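Local coordinates for subtilase cytotoxin, subunit B (Escherichia coli, PDB 3DWQ), which forms the pentameric, glycan-binding part of an AB5 toxin, recognising sialylated glycans that end in N-glycolylneuraminic acid, at the NGA/GAL/NGC site. Numbering follows the deposited sequence.

The NGA/GAL/NGC site. Residues 8-12, 36, 40, 78, 107-108, 114. With NGA (2-acetamido-2-deoxy-beta-D-galactopyranose), chain B; GAL (beta-D-galactopyranose), chain C; NGC (N-glycolyl-alpha-neuraminic acid), chain D.
NGC, the terminal sialic acid, lies against the strand 10-12 and takes most of the protein contact; GAL and NGA trail away from it and, like NGC, are poorly ordered. Gln36 is worth following outward. Its CB carries CG anti to the carbonyl carbon (chi1 -68°), and the chain runs on extended, so CD arrives alongside the glycerol tail, beside its O8 and O9 hydroxyls, with both amide atoms turned to it. Gln36 OE1 accepts from the NGC O9 hydroxyl at 2.9 Å, in the carbonyl plane and on a lone pair, while NE2 donates almost straight to NGC O8, 168° at the hydrogen. The same NE2 also donates to Ser12 O, which fixes the flip of the amide. Phe11 sets its ring face under the tail, with NGC C9 3.8 Å from the centroid in a CH-pi contact displaced toward the rim. Ser12 OG donates to the carboxylate oxygen NGC O1A at 2.8 Å, and Met10 O accepts the O4 hydroxyl on an in-plane lone pair. At the far end Tyr78 points its OH tip to tip at the glycolyl hydroxyl, NGC O11, 2.7 Å off; this is the group that distinguishes Neu5Gc from Neu5Ac. Farther out, Thr107 OG1 donates to the acetamide oxygen NGA O7 at 2.9 Å, and water 1 links Thr107 O, GAL O2 and NGC O1A. The site is the receptor pocket of the B subunit, reading the sialic acid and probably preferring its glycolyl form when the toxin attaches to cells.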
# COMPACT_ATOMS: atom_id res chain seq x y z
N ASP A 8 31.65 -0.70 -6.35
CA ASP A 8 31.07 0.62 -6.10
C ASP A 8 29.54 0.51 -6.20
O ASP A 8 29.03 -0.10 -7.14
CB ASP A 8 31.58 1.65 -7.13
CG ASP A 8 33.02 2.05 -6.90
OD1 ASP A 8 33.48 2.05 -5.74
OD2 ASP A 8 33.70 2.39 -7.89
N GLY A 9 28.82 1.04 -5.22
CA GLY A 9 29.38 1.66 -4.02
C GLY A 9 28.27 1.94 -3.03
O GLY A 9 27.12 1.57 -3.26
N MET A 10 28.61 2.59 -1.92
CA MET A 10 27.62 2.99 -0.93
C MET A 10 27.94 4.33 -0.28
O MET A 10 29.11 4.70 -0.13
CB MET A 10 27.43 1.89 0.15
CG MET A 10 28.64 1.68 1.06
SD MET A 10 28.56 0.19 2.08
CE MET A 10 30.07 0.40 3.02
N PHE A 11 26.89 5.07 0.08
CA PHE A 11 27.00 6.28 0.89
C PHE A 11 26.19 6.05 2.16
O PHE A 11 25.00 5.75 2.10
CB PHE A 11 26.45 7.49 0.14
CG PHE A 11 27.44 8.17 -0.78
CD1 PHE A 11 27.52 9.57 -0.81
CD2 PHE A 11 28.26 7.44 -1.63
CE1 PHE A 11 28.41 10.22 -1.67
CE2 PHE A 11 29.16 8.08 -2.49
CZ PHE A 11 29.23 9.47 -2.50
N SER A 12 26.85 6.17 3.31
CA SER A 12 26.23 5.93 4.61
C SER A 12 25.89 7.24 5.34
O SER A 12 26.54 8.26 5.12
CB SER A 12 27.15 5.08 5.49
OG SER A 12 27.48 3.87 4.85
N GLN A 36 24.86 13.78 2.88
CA GLN A 36 25.51 13.50 4.15
C GLN A 36 25.68 14.80 4.93
O GLN A 36 25.63 15.89 4.35
CB GLN A 36 26.86 12.81 3.92
CG GLN A 36 26.73 11.40 3.35
CD GLN A 36 28.07 10.79 2.96
OE1 GLN A 36 28.98 11.48 2.53
NE2 GLN A 36 28.18 9.47 3.11
N SER A 40 28.41 15.98 1.26
CA SER A 40 28.47 15.06 0.12
C SER A 40 27.09 14.61 -0.38
O SER A 40 26.22 14.24 0.42
CB SER A 40 29.33 13.84 0.44
OG SER A 40 30.66 14.02 -0.00
N TYR A 78 24.38 1.84 -4.45
CA TYR A 78 24.23 2.22 -5.86
C TYR A 78 25.24 1.50 -6.75
O TYR A 78 26.32 1.09 -6.30
CB TYR A 78 24.36 3.74 -6.03
CG TYR A 78 25.74 4.30 -5.78
CD1 TYR A 78 26.63 4.52 -6.84
CD2 TYR A 78 26.17 4.62 -4.49
CE1 TYR A 78 27.91 5.03 -6.61
CE2 TYR A 78 27.43 5.13 -4.25
CZ TYR A 78 28.30 5.34 -5.32
OH TYR A 78 29.56 5.85 -5.09
N THR A 107 28.41 6.19 9.76
CA THR A 107 29.18 5.26 8.93
C THR A 107 28.74 3.80 9.08
O THR A 107 29.02 2.97 8.21
CB THR A 107 30.69 5.36 9.21
OG1 THR A 107 30.93 5.24 10.62
CG2 THR A 107 31.25 6.69 8.71
N GLU A 108 28.08 3.49 10.19
CA GLU A 108 27.69 2.12 10.50
C GLU A 108 26.20 1.91 10.28
O GLU A 108 25.36 2.53 10.95
CB GLU A 108 28.08 1.74 11.94
CG GLU A 108 29.57 1.92 12.27
CD GLU A 108 30.49 1.02 11.44
OE1 GLU A 108 30.20 -0.19 11.33
OE2 GLU A 108 31.49 1.54 10.90
N ARG A 114 29.00 -2.51 0.44
CA ARG A 114 29.17 -2.51 -1.00
C ARG A 114 30.34 -1.59 -1.32
O ARG A 114 30.17 -0.37 -1.42
CB ARG A 114 27.90 -2.07 -1.74
CG ARG A 114 28.00 -2.22 -3.26
CD ARG A 114 26.74 -1.75 -3.96
NE ARG A 114 26.87 -1.81 -5.42
CZ ARG A 114 26.65 -2.90 -6.15
NH1 ARG A 114 26.28 -4.04 -5.58
NH2 ARG A 114 26.80 -2.85 -7.47
C1 NGA B . 37.72 3.38 10.70
C2 NGA B . 36.72 3.29 9.53
C3 NGA B . 36.47 4.64 8.84
C4 NGA B . 37.77 5.45 8.67
C5 NGA B . 38.59 5.46 9.95
C6 NGA B . 39.88 6.26 9.82
C7 NGA B . 34.39 3.29 10.64
C8 NGA B . 34.47 3.24 12.15
N2 NGA B . 35.49 2.63 9.97
O3 NGA B . 35.85 4.42 7.57
O4 NGA B . 38.54 4.90 7.59
O5 NGA B . 38.89 4.10 10.31
O6 NGA B . 40.01 7.14 10.94
O7 NGA B . 33.44 3.84 10.04
C1 GAL C . 34.77 5.30 7.24
C2 GAL C . 33.97 4.66 6.09
C3 GAL C . 33.08 5.61 5.27
C4 GAL C . 33.69 7.00 5.11
C5 GAL C . 34.29 7.50 6.43
C6 GAL C . 34.88 8.90 6.30
O2 GAL C . 33.16 3.60 6.63
O3 GAL C . 32.88 4.95 4.00
O4 GAL C . 34.71 6.98 4.10
O5 GAL C . 35.29 6.58 6.85
O6 GAL C . 36.16 8.84 5.66
O9 NGC D . 31.67 10.67 1.67
C9 NGC D . 31.20 9.95 0.52
C8 NGC D . 31.21 8.45 0.76
O8 NGC D . 30.56 8.16 2.01
C7 NGC D . 32.65 7.91 0.76
O7 NGC D . 33.23 8.08 -0.54
C6 NGC D . 32.84 6.46 1.24
O6 NGC D . 32.53 6.40 2.64
C2 NGC D . 31.83 5.21 3.03
C1 NGC D . 30.68 5.28 4.02
O1B NGC D . 30.14 6.39 4.22
O1A NGC D . 30.27 4.23 4.57
C3 NGC D . 32.26 3.85 2.49
C4 NGC D . 32.43 3.97 0.98
O4 NGC D . 31.63 2.96 0.36
C5 NGC D . 32.02 5.37 0.52
N5 NGC D . 32.12 5.45 -0.95
C10 NGC D . 33.17 5.21 -1.74
O10 NGC D . 34.28 4.89 -1.35
C11 NGC D . 32.88 5.39 -3.20
O11 NGC D . 31.59 4.86 -3.53
O HOH W 1 30.90 2.41 6.35
O HOH W 2 32.65 13.46 1.28